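Glycoside hydrolase family 31 (Trueperella pyogenes, PDB 5I0F) degrades the cyclic glucan cycloalternan, acting as a glycoside hydrolase that passes through a covalent intermediate with its substrate. Local coordinates at residues Leu185-Gly189 with Leu190-Ser194; Val230-Thr233 with Arg234-Tyr238; Glu470-Gly474 with Ser475-Tyr479. All coordinates share one frame; numbering follows the deposited sequence.

Contact 1. Residues Leu185-Gly189 with Leu190-Ser194; sequences LDQRG and LRLDS
The backbone N of Leu190 donates to the carbonyl O of Gln187 at 3.1 Å. This bond closes a type II beta turn over Gln187, Arg188, Gly189 and Leu190. The N-H points at the oxygen with an angle of 149°. Gly189 takes the third place of the turn, with a positive phi of 96°. A CB there would press against Arg188 O; glycine has none. Leu190 also packs on the turn through its side chain: its CB lies 3.3 Å from the same Gln187 O. Its CG stands beside the backbone N (chi1 -59°), which carries CD1 toward the Gln187 amide. There CD1 of Leu190 is 3.6 Å from OE1 of Gln187. The Gln187 chain is bent at chi2, and this turns OE1 toward the methyl groups of both leucines. Leu192 comes across it at about a right angle, its CD2 3.5 Å from OE1 of Gln187. The other end of the amide, NE2, is tied to Gln184 O. Just before the turn, Asp186 OD1 accepts from Arg188 N at 3.0 Å, from above the carboxylate plane, and also from Val175 N. Backbone bonds from Leu190 to Val240 and from Leu192 to Tyr238 pair the chain with strand 236-240. The arrangement is an Asx turn running into a type II turn, which delivers the chain to edge strand 191-194 of an antiparallel sheet.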
ATOM      1  N   LEU A 185       8.875   1.805  14.473  1.00 20.76           N
ATOM      2  CA  LEU A 185       8.326   0.530  14.948  1.00 21.09           C
ATOM      3  C   LEU A 185       7.276   0.732  16.042  1.00 21.38           C
ATOM      4  O   LEU A 185       6.162   0.187  15.961  1.00 20.20           O
ATOM      5  CB  LEU A 185       9.449  -0.368  15.483  1.00 21.84           C
ATOM      6  CG  LEU A 185       9.081  -1.694  16.159  1.00 22.52           C
ATOM      7  CD1 LEU A 185       8.397  -2.604  15.172  1.00 22.95           C
ATOM      8  CD2 LEU A 185      10.304  -2.384  16.756  1.00 23.19           C
ATOM      9  N   ASP A 186       7.655   1.495  17.072  1.00 21.13           N
ATOM     10  CA  ASP A 186       6.769   1.777  18.194  1.00 21.29           C
ATOM     11  C   ASP A 186       5.948   3.020  17.836  1.00 21.25           C
ATOM     12  O   ASP A 186       6.478   4.126  17.707  1.00 21.09           O
ATOM     13  CB  ASP A 186       7.607   1.984  19.465  1.00 22.27           C
ATOM     14  CG  ASP A 186       6.777   2.132  20.725  1.00 23.01           C
ATOM     15  OD1 ASP A 186       5.510   2.167  20.692  1.00 22.41           O
ATOM     16  OD2 ASP A 186       7.443   2.240  21.779  1.00 23.93           O
ATOM     17  N   GLN A 187       4.650   2.828  17.668  1.00 20.95           N
ATOM     18  CA  GLN A 187       3.752   3.905  17.317  1.00 21.38           C
ATOM     19  C   GLN A 187       3.291   4.758  18.513  1.00 21.55           C
ATOM     20  O   GLN A 187       2.615   5.774  18.330  1.00 21.37           O
ATOM     21  CB  GLN A 187       2.547   3.333  16.590  1.00 21.68           C
ATOM     22  CG  GLN A 187       2.930   2.676  15.271  1.00 21.68           C
ATOM     23  CD  GLN A 187       3.195   3.687  14.185  1.00 22.05           C
ATOM     24  OE1 GLN A 187       2.342   4.532  13.887  1.00 22.59           O
ATOM     25  NE2 GLN A 187       4.373   3.611  13.575  1.00 22.23           N
ATOM     26  N   ARG A 188       3.660   4.381  19.728  1.00 22.18           N
ATOM     27  CA  ARG A 188       3.297   5.218  20.893  1.00 22.05           C
ATOM     28  C   ARG A 188       3.813   6.641  20.737  1.00 22.07           C
ATOM     29  O   ARG A 188       4.969   6.851  20.345  1.00 21.96           O
ATOM     30  CB  ARG A 188       3.794   4.615  22.184  1.00 22.58           C
ATOM     31  CG  ARG A 188       3.268   5.357  23.400  1.00 23.40           C
ATOM     32  CD  ARG A 188       3.556   4.611  24.686  1.00 24.09           C
ATOM     33  NE  ARG A 188       2.878   5.297  25.776  1.00 24.86           N
ATOM     34  CZ  ARG A 188       2.646   4.786  26.977  1.00 25.34           C
ATOM     35  NH1 ARG A 188       3.038   3.549  27.290  1.00 24.66           N
ATOM     36  NH2 ARG A 188       1.983   5.529  27.866  1.00 25.64           N
ATOM     37  N   GLY A 189       2.948   7.614  21.042  1.00 21.82           N
ATOM     38  CA  GLY A 189       3.269   9.026  20.858  1.00 22.43           C
ATOM     39  C   GLY A 189       2.791   9.652  19.552  1.00 22.13           C
ATOM     40  O   GLY A 189       2.874  10.872  19.391  1.00 22.49           O
ATOM     41  N   LEU A 190       2.314   8.825  18.616  1.00 21.37           N
ATOM     42  CA  LEU A 190       1.937   9.273  17.289  1.00 21.13           C
ATOM     43  C   LEU A 190       0.419   9.307  17.136  1.00 20.67           C
ATOM     44  O   LEU A 190      -0.307   8.583  17.840  1.00 20.05           O
ATOM     45  CB  LEU A 190       2.521   8.339  16.211  1.00 21.06           C
ATOM     46  CG  LEU A 190       4.046   8.158  16.151  1.00 21.66           C
ATOM     47  CD1 LEU A 190       4.427   7.263  14.960  1.00 21.27           C
ATOM     48  CD2 LEU A 190       4.759   9.499  16.089  1.00 22.65           C
ATOM     49  N   ARG A 191      -0.033  10.167  16.233  1.00 21.17           N
ATOM     50  CA  ARG A 191      -1.397  10.144  15.728  1.00 21.49           C
ATOM     51  C   ARG A 191      -1.321   9.646  14.285  1.00 20.91           C
ATOM     52  O   ARG A 191      -0.503  10.125  13.495  1.00 20.84           O
ATOM     53  CB  ARG A 191      -2.047  11.521  15.758  1.00 23.22           C
ATOM     54  CG  ARG A 191      -2.059  12.174  17.138  1.00 24.93           C
ATOM     55  CD  ARG A 191      -2.680  13.570  17.130  1.00 26.86           C
ATOM     56  NE  ARG A 191      -2.545  14.155  18.468  1.00 29.13           N
ATOM     57  CZ  ARG A 191      -1.475  14.798  18.955  1.00 30.04           C
ATOM     58  NH1 ARG A 191      -0.400  15.039  18.204  1.00 30.81           N
ATOM     59  NH2 ARG A 191      -1.489  15.230  20.225  1.00 31.22           N
ATOM     60  N   LEU A 192      -2.170   8.697  13.946  1.00 20.39           N
ATOM     61  CA  LEU A 192      -2.169   8.109  12.603  1.00 20.19           C
ATOM     62  C   LEU A 192      -3.567   7.683  12.200  1.00 19.94           C
ATOM     63  O   LEU A 192      -4.525   7.951  12.906  1.00 20.51           O
ATOM     64  CB  LEU A 192      -1.194   6.936  12.565  1.00 20.22           C
ATOM     65  CG  LEU A 192      -1.570   5.788  13.498  1.00 20.49           C
ATOM     66  CD1 LEU A 192      -1.359   4.471  12.813  1.00 21.28           C
ATOM     67  CD2 LEU A 192      -0.806   5.829  14.795  1.00 21.39           C
ATOM     68  N   ASP A 193      -3.699   7.036  11.051  1.00 19.62           N
ATOM     69  CA  ASP A 193      -4.978   6.484  10.641  1.00 19.58           C
ATOM     70  C   ASP A 193      -4.734   5.242   9.791  1.00 19.03           C
ATOM     71  O   ASP A 193      -3.578   4.908   9.508  1.00 18.87           O
ATOM     72  CB  ASP A 193      -5.868   7.570   9.950  1.00 20.63           C
ATOM     73  CG  ASP A 193      -5.403   7.973   8.538  1.00 21.44           C
ATOM     74  OD1 ASP A 193      -4.249   7.719   8.124  1.00 20.91           O
ATOM     75  OD2 ASP A 193      -6.242   8.563   7.805  1.00 22.93           O
ATOM     76  N   SER A 194      -5.809   4.531   9.478  1.00 18.67           N
ATOM     77  CA  SER A 194      -5.773   3.346   8.654  1.00 19.17           C
ATOM     78  C   SER A 194      -6.754   3.488   7.502  1.00 19.23           C
ATOM     79  O   SER A 194      -7.961   3.181   7.644  1.00 19.62           O
ATOM     80  CB  SER A 194      -6.042   2.085   9.493  1.00 19.87           C
ATOM     81  OG  SER A 194      -4.864   1.810  10.277  1.00 21.54           O
TER

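Contact 2. Residues Val230-Thr233 with Arg234-Tyr238; sequences VETT and RRTWY
Thr232 and Arg234 set their side chains at about a right angle, while Thr232 and Thr236 reach toward each other tip to tip. Thr232 and Arg234 lie in the connection between strands 225-230 and 236-240, and Thr236 opens the second strand. These strands lie in two different sheets, and the link between them is consistent with a beta-sandwich. Glu231 is the centre of an inverse gamma turn, closed by a weak bond from Thr232 N to Val230 O. Thr232 then directs its two branches to different partners. OG1 stands opposite the backbone N (chi1 -174°) and accepts from Arg234 N at 3.0 Å, with a nearly straight N-H of 163°. A hydroxyl bonded to the N-H two residues on is the pattern of an ST turn. The same OG1 lies 3.5 Å from Arg234 CB, where the two side chains cross. The other branch, CG2 of Thr232, meets CG2 of Thr236 at 3.9 Å. At the ends of the two segments, Val230 and Tyr238 approach from opposite directions. CG2 of Val230 lies 3.9 Å from the phenol OH of Tyr238. That hydroxyl donates to OG1 of Thr236 at 2.8 Å, which ties the ring end to its own strand. Beyond CB, the Arg234 chain is extended from CG to NE. NE bonds to Asp486, a calcium ligand, and the arginine side chain comes to about 4 Å from a bound calcium ion. One water bridges the two side chains: it lies at the guanidinium edge, in plane, accepts from Arg234 NH1 at 2.9 Å and sits 2.7 Å from Thr232 OG1.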
ATOM      1  N   VAL A 230     -10.186  -3.323  15.501  1.00 20.42           N
ATOM      2  CA  VAL A 230     -11.492  -2.754  15.251  1.00 20.89           C
ATOM      3  C   VAL A 230     -11.995  -3.494  13.998  1.00 21.45           C
ATOM      4  O   VAL A 230     -11.406  -3.361  12.939  1.00 19.87           O
ATOM      5  CB  VAL A 230     -11.440  -1.229  15.017  1.00 21.04           C
ATOM      6  CG1 VAL A 230     -12.850  -0.648  14.890  1.00 21.50           C
ATOM      7  CG2 VAL A 230     -10.676  -0.527  16.138  1.00 21.01           C
ATOM      8  N   GLU A 231     -13.057  -4.289  14.137  1.00 22.56           N
ATOM      9  CA  GLU A 231     -13.514  -5.159  13.049  1.00 24.42           C
ATOM     10  C   GLU A 231     -14.382  -4.392  12.059  1.00 24.06           C
ATOM     11  O   GLU A 231     -15.607  -4.429  12.098  1.00 24.01           O
ATOM     12  CB  GLU A 231     -14.227  -6.433  13.554  1.00 26.80           C
ATOM     13  CG  GLU A 231     -14.203  -7.549  12.490  1.00 28.76           C
ATOM     14  CD  GLU A 231     -14.751  -8.874  12.980  1.00 31.47           C
ATOM     15  OE1 GLU A 231     -15.667  -9.413  12.342  1.00 36.17           O
ATOM     16  OE2 GLU A 231     -14.298  -9.394  14.003  1.00 32.05           O
ATOM     17  N   THR A 232     -13.698  -3.685  11.163  1.00 23.09           N
ATOM     18  CA  THR A 232     -14.334  -2.823  10.188  1.00 22.57           C
ATOM     19  C   THR A 232     -13.378  -2.650   9.014  1.00 22.12           C
ATOM     20  O   THR A 232     -12.158  -2.785   9.200  1.00 21.39           O
ATOM     21  CB  THR A 232     -14.656  -1.440  10.777  1.00 22.62           C
ATOM     22  OG1 THR A 232     -15.398  -0.677   9.814  1.00 23.03           O
ATOM     23  CG2 THR A 232     -13.384  -0.644  11.151  1.00 22.32           C
ATOM     24  N   THR A 233     -13.932  -2.357   7.841  1.00 21.63           N
ATOM     25  CA  THR A 233     -13.136  -1.878   6.687  1.00 21.73           C
ATOM     26  C   THR A 233     -13.329  -0.391   6.395  1.00 21.68           C
ATOM     27  O   THR A 233     -12.796   0.130   5.410  1.00 21.76           O
ATOM     28  CB  THR A 233     -13.381  -2.720   5.412  1.00 21.73           C
ATOM     29  OG1 THR A 233     -14.752  -2.603   5.022  1.00 22.18           O
ATOM     30  CG2 THR A 233     -13.026  -4.202   5.662  1.00 22.13           C
ATOM     31  N   ARG A 234     -14.050   0.307   7.268  1.00 21.84           N
ATOM     32  CA  ARG A 234     -14.141   1.752   7.197  1.00 21.92           C
ATOM     33  C   ARG A 234     -12.886   2.359   7.810  1.00 21.16           C
ATOM     34  O   ARG A 234     -12.105   1.681   8.469  1.00 20.11           O
ATOM     35  CB  ARG A 234     -15.398   2.273   7.910  1.00 22.66           C
ATOM     36  CG  ARG A 234     -16.686   1.662   7.389  1.00 23.60           C
ATOM     37  CD  ARG A 234     -17.926   2.449   7.811  1.00 24.31           C
ATOM     38  NE  ARG A 234     -19.167   1.871   7.299  1.00 25.16           N
ATOM     39  CZ  ARG A 234     -19.856   0.861   7.856  1.00 26.47           C
ATOM     40  NH1 ARG A 234     -19.437   0.238   8.965  1.00 26.42           N
ATOM     41  NH2 ARG A 234     -20.999   0.455   7.286  1.00 27.45           N
ATOM     42  N   ARG A 235     -12.710   3.650   7.577  1.00 20.75           N
ATOM     43  CA  ARG A 235     -11.544   4.362   8.054  1.00 20.87           C
ATOM     44  C   ARG A 235     -11.563   4.456   9.573  1.00 21.01           C
ATOM     45  O   ARG A 235     -12.631   4.592  10.174  1.00 21.02           O
ATOM     46  CB  ARG A 235     -11.517   5.743   7.439  1.00 21.13           C
ATOM     47  CG  ARG A 235     -10.261   6.534   7.716  1.00 21.19           C
ATOM     48  CD  ARG A 235     -10.226   7.718   6.782  1.00 21.25           C
ATOM     49  NE  ARG A 235      -9.004   8.513   6.884  1.00 21.08           N
ATOM     50  CZ  ARG A 235      -8.799   9.619   6.173  1.00 21.53           C
ATOM     51  NH1 ARG A 235      -7.667  10.297   6.297  1.00 21.39           N
ATOM     52  NH2 ARG A 235      -9.756  10.084   5.355  1.00 22.10           N
ATOM     53  N   THR A 236     -10.376   4.365  10.169  1.00 19.93           N
ATOM     54  CA  THR A 236     -10.183   4.528  11.598  1.00 20.00           C
ATOM     55  C   THR A 236      -8.984   5.422  11.840  1.00 19.87           C
ATOM     56  O   THR A 236      -8.076   5.489  11.014  1.00 19.23           O
ATOM     57  CB  THR A 236      -9.966   3.180  12.320  1.00 19.97           C
ATOM     58  OG1 THR A 236      -8.943   2.427  11.658  1.00 19.48           O
ATOM     59  CG2 THR A 236     -11.242   2.362  12.318  1.00 20.11           C
ATOM     60  N   TRP A 237      -9.003   6.103  12.982  1.00 19.86           N
ATOM     61  CA  TRP A 237      -7.938   7.010  13.406  1.00 20.02           C
ATOM     62  C   TRP A 237      -7.503   6.626  14.828  1.00 19.99           C
ATOM     63  O   TRP A 237      -8.325   6.127  15.641  1.00 19.96           O
ATOM     64  CB  TRP A 237      -8.439   8.445  13.418  1.00 20.42           C
ATOM     65  CG  TRP A 237      -8.841   9.058  12.111  1.00 20.52           C
ATOM     66  CD1 TRP A 237      -8.102   9.932  11.362  1.00 21.20           C
ATOM     67  CD2 TRP A 237     -10.094   8.928  11.448  1.00 21.11           C
ATOM     68  NE1 TRP A 237      -8.810  10.334  10.262  1.00 21.17           N
ATOM     69  CE2 TRP A 237     -10.040   9.733  10.289  1.00 21.47           C
ATOM     70  CE3 TRP A 237     -11.272   8.211  11.725  1.00 21.46           C
ATOM     71  CZ2 TRP A 237     -11.115   9.842   9.393  1.00 22.34           C
ATOM     72  CZ3 TRP A 237     -12.347   8.318  10.833  1.00 22.77           C
ATOM     73  CH2 TRP A 237     -12.261   9.132   9.683  1.00 22.70           C
ATOM     74  N   TYR A 238      -6.226   6.870  15.123  1.00 19.57           N
ATOM     75  CA  TYR A 238      -5.580   6.452  16.382  1.00 20.10           C
ATOM     76  C   TYR A 238      -4.718   7.585  16.913  1.00 20.22           C
ATOM     77  O   TYR A 238      -3.847   8.115  16.191  1.00 20.38           O
ATOM     78  CB  TYR A 238      -4.726   5.166  16.184  1.00 19.92           C
ATOM     79  CG  TYR A 238      -5.550   4.063  15.579  1.00 20.09           C
ATOM     80  CD1 TYR A 238      -6.339   3.245  16.384  1.00 20.67           C
ATOM     81  CD2 TYR A 238      -5.610   3.880  14.196  1.00 20.28           C
ATOM     82  CE1 TYR A 238      -7.151   2.273  15.824  1.00 21.29           C
ATOM     83  CE2 TYR A 238      -6.421   2.911  13.627  1.00 20.02           C
ATOM     84  CZ  TYR A 238      -7.188   2.116  14.448  1.00 20.51           C
ATOM     85  OH  TYR A 238      -7.984   1.155  13.913  1.00 21.52           O
TER
HETATM   86  O   HOH W   1     -17.314   0.868  10.808  1.00 21.73           O

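Contact 3. Residues Glu470-Gly474 with Ser475-Tyr479; sequences EHAWG and SDLRY
Gly474 and Leu477 close a type I beta turn by a backbone bond. It is weak: Leu477 N is 3.4 Å from Gly474 O, though the N-H is nearly straight at 168°. The turn starts on a glycine. A CB at Gly474 would clash with CG of Leu477, and the missing side chain avoids this. Asn489 of helix 485-506 grips both segments: its ND2 is a second donor to Gly474 O, and its OD1 is hydrogen-bonded to the hydroxyl of Tyr479. Asp476 forms a salt bridge with Arg7 through its OD2.

The packing contacts centre on Leu477 and Ala472. Leu477 lies against the carbonyls of Gly474 and Trp473. Its CG lies beside its own backbone N (chi1 -60°), only 3.3 Å from Gly474 O. From there CD1 of Leu477 reaches Trp473 O at 3.6 Å. The same CD1 meets CB of Ala472 at 4.1 Å, and this is the apolar pair of the contact. Tyr479 approaches the same Ala472 methyl with its hydroxyl end: OH is 3.5 Å from Ala472 CB.

The arrangement is a compact turn within a beta-alpha loop of the TIM barrel, between its fourth strand, 463-466, and helix 485-506.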
ATOM      1  N   GLU A 470      -5.456   1.143  -4.990  1.00 18.98           N
ATOM      2  CA  GLU A 470      -5.791   2.252  -4.062  1.00 18.93           C
ATOM      3  C   GLU A 470      -6.706   3.292  -4.706  1.00 19.41           C
ATOM      4  O   GLU A 470      -6.920   4.337  -4.128  1.00 20.14           O
ATOM      5  CB  GLU A 470      -4.531   2.982  -3.592  1.00 19.03           C
ATOM      6  CG  GLU A 470      -3.345   2.080  -3.240  1.00 18.51           C
ATOM      7  CD  GLU A 470      -2.409   1.746  -4.405  1.00 18.84           C
ATOM      8  OE1 GLU A 470      -2.656   2.151  -5.578  1.00 18.95           O
ATOM      9  OE2 GLU A 470      -1.383   1.063  -4.144  1.00 18.61           O
ATOM     10  N   HIS A 471      -7.313   2.986  -5.847  1.00 19.09           N
ATOM     11  CA  HIS A 471      -7.865   4.021  -6.731  1.00 19.42           C
ATOM     12  C   HIS A 471      -9.284   4.487  -6.385  1.00 19.83           C
ATOM     13  O   HIS A 471      -9.733   5.535  -6.879  1.00 20.36           O
ATOM     14  CB  HIS A 471      -7.859   3.507  -8.178  1.00 19.61           C
ATOM     15  CG  HIS A 471      -6.625   2.731  -8.528  1.00 19.30           C
ATOM     16  ND1 HIS A 471      -5.394   3.332  -8.684  1.00 19.17           N
ATOM     17  CD2 HIS A 471      -6.427   1.407  -8.708  1.00 19.03           C
ATOM     18  CE1 HIS A 471      -4.491   2.412  -8.952  1.00 19.03           C
ATOM     19  NE2 HIS A 471      -5.093   1.237  -8.980  1.00 18.76           N
ATOM     20  N   ALA A 472      -9.998   3.726  -5.559  1.00 19.76           N
ATOM     21  CA  ALA A 472     -11.427   4.020  -5.289  1.00 20.42           C
ATOM     22  C   ALA A 472     -11.534   5.080  -4.217  1.00 20.45           C
ATOM     23  O   ALA A 472     -11.163   4.820  -3.068  1.00 20.17           O
ATOM     24  CB  ALA A 472     -12.157   2.769  -4.834  1.00 20.57           C
ATOM     25  N   TRP A 473     -12.036   6.262  -4.590  1.00 20.62           N
ATOM     26  CA  TRP A 473     -12.354   7.317  -3.642  1.00 20.72           C
ATOM     27  C   TRP A 473     -13.836   7.650  -3.787  1.00 21.60           C
ATOM     28  O   TRP A 473     -14.312   7.896  -4.890  1.00 21.79           O
ATOM     29  CB  TRP A 473     -11.558   8.585  -3.920  1.00 21.07           C
ATOM     30  CG  TRP A 473     -10.058   8.519  -3.820  1.00 20.24           C
ATOM     31  CD1 TRP A 473      -9.288   7.572  -3.184  1.00 20.89           C
ATOM     32  CD2 TRP A 473      -9.150   9.471  -4.354  1.00 20.29           C
ATOM     33  NE1 TRP A 473      -7.951   7.877  -3.326  1.00 20.35           N
ATOM     34  CE2 TRP A 473      -7.845   9.043  -4.040  1.00 20.31           C
ATOM     35  CE3 TRP A 473      -9.313  10.649  -5.080  1.00 20.88           C
ATOM     36  CZ2 TRP A 473      -6.713   9.768  -4.420  1.00 20.59           C
ATOM     37  CZ3 TRP A 473      -8.186  11.370  -5.459  1.00 21.14           C
ATOM     38  CH2 TRP A 473      -6.901  10.914  -5.139  1.00 20.70           C
ATOM     39  N   GLY A 474     -14.555   7.694  -2.672  1.00 22.06           N
ATOM     40  CA  GLY A 474     -15.975   8.045  -2.672  1.00 22.42           C
ATOM     41  C   GLY A 474     -16.683   7.173  -1.668  1.00 22.60           C
ATOM     42  O   GLY A 474     -16.745   5.950  -1.838  1.00 22.86           O
ATOM     43  N   SER A 475     -17.214   7.782  -0.617  1.00 22.74           N
ATOM     44  CA  SER A 475     -17.894   7.022   0.421  1.00 23.49           C
ATOM     45  C   SER A 475     -19.186   6.352  -0.094  1.00 24.17           C
ATOM     46  O   SER A 475     -19.626   5.359   0.483  1.00 23.52           O
ATOM     47  CB  SER A 475     -18.211   7.944   1.618  1.00 24.50           C
ATOM     48  OG  SER A 475     -19.254   8.840   1.256  1.00 25.96           O
ATOM     49  N   ASP A 476     -19.761   6.885  -1.178  1.00 25.32           N
ATOM     50  CA  ASP A 476     -21.067   6.445  -1.696  1.00 27.53           C
ATOM     51  C   ASP A 476     -20.968   5.627  -2.989  1.00 26.71           C
ATOM     52  O   ASP A 476     -21.985   5.343  -3.622  1.00 25.83           O
ATOM     53  CB  ASP A 476     -22.026   7.627  -1.885  1.00 31.00           C
ATOM     54  CG  ASP A 476     -21.361   8.856  -2.531  1.00 34.37           C
ATOM     55  OD1 ASP A 476     -20.114   8.859  -2.831  1.00 36.80           O
ATOM     56  OD2 ASP A 476     -22.104   9.857  -2.694  1.00 39.06           O
ATOM     57  N   LEU A 477     -19.752   5.211  -3.359  1.00 24.43           N
ATOM     58  CA  LEU A 477     -19.582   4.271  -4.465  1.00 24.38           C
ATOM     59  C   LEU A 477     -20.373   2.988  -4.155  1.00 24.44           C
ATOM     60  O   LEU A 477     -20.654   2.720  -3.001  1.00 24.26           O
ATOM     61  CB  LEU A 477     -18.098   3.968  -4.703  1.00 23.42           C
ATOM     62  CG  LEU A 477     -17.163   5.140  -5.052  1.00 23.17           C
ATOM     63  CD1 LEU A 477     -15.784   4.604  -5.423  1.00 22.41           C
ATOM     64  CD2 LEU A 477     -17.707   6.038  -6.139  1.00 23.81           C
ATOM     65  N   ARG A 478     -20.741   2.229  -5.186  1.00 25.03           N
ATOM     66  CA  ARG A 478     -21.552   1.027  -5.048  1.00 26.03           C
ATOM     67  C   ARG A 478     -20.813  -0.190  -5.587  1.00 25.27           C
ATOM     68  O   ARG A 478     -20.295  -0.179  -6.719  1.00 24.45           O
ATOM     69  CB  ARG A 478     -22.865   1.173  -5.825  1.00 28.27           C
ATOM     70  CG  ARG A 478     -23.690   2.391  -5.442  1.00 31.13           C
ATOM     71  CD  ARG A 478     -24.995   2.407  -6.228  1.00 34.68           C
ATOM     72  NE  ARG A 478     -25.906   3.488  -5.810  1.00 37.32           N
ATOM     73  CZ  ARG A 478     -26.650   3.485  -4.698  1.00 39.30           C
ATOM     74  NH1 ARG A 478     -27.432   4.531  -4.418  1.00 41.89           N
ATOM     75  NH2 ARG A 478     -26.627   2.457  -3.857  1.00 40.54           N
ATOM     76  N   TYR A 479     -20.819  -1.250  -4.795  1.00 24.38           N
ATOM     77  CA  TYR A 479     -20.212  -2.522  -5.151  1.00 23.97           C
ATOM     78  C   TYR A 479     -21.304  -3.586  -5.240  1.00 25.26           C
ATOM     79  O   TYR A 479     -22.324  -3.525  -4.535  1.00 25.17           O
ATOM     80  CB  TYR A 479     -19.180  -2.920  -4.106  1.00 23.24           C
ATOM     81  CG  TYR A 479     -17.914  -2.078  -4.098  1.00 22.51           C
ATOM     82  CD1 TYR A 479     -17.848  -0.865  -3.416  1.00 22.54           C
ATOM     83  CD2 TYR A 479     -16.773  -2.515  -4.748  1.00 22.34           C
ATOM     84  CE1 TYR A 479     -16.677  -0.097  -3.411  1.00 22.40           C
ATOM     85  CE2 TYR A 479     -15.599  -1.776  -4.732  1.00 21.99           C
ATOM     86  CZ  TYR A 479     -15.543  -0.571  -4.057  1.00 22.20           C
ATOM     87  OH  TYR A 479     -14.348   0.130  -4.096  1.00 22.33           O
TER

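In the fold
The contacts come in series along the chain. Contacts 1 and 2 have centres about 14 Å apart and touch. Their strands 191-194 and 236-240 are antiparallel neighbours in one sheet, and a salt bridge from Asp193 to Arg235 adds to the pairing. Contact 3 belongs to the TIM barrel, with its centre about 16 Å from that of contact 2 and about 26 Å from that of contact 1. It touches neither. Asp486 connects the two regions: it binds calcium together with Asp253 and Leu254, bonds to Arg234 of contact 2 and pairs through its backbone with Ser475 of contact 3. The calcium site thus lies at the junction of the beta-sheet region and the barrel.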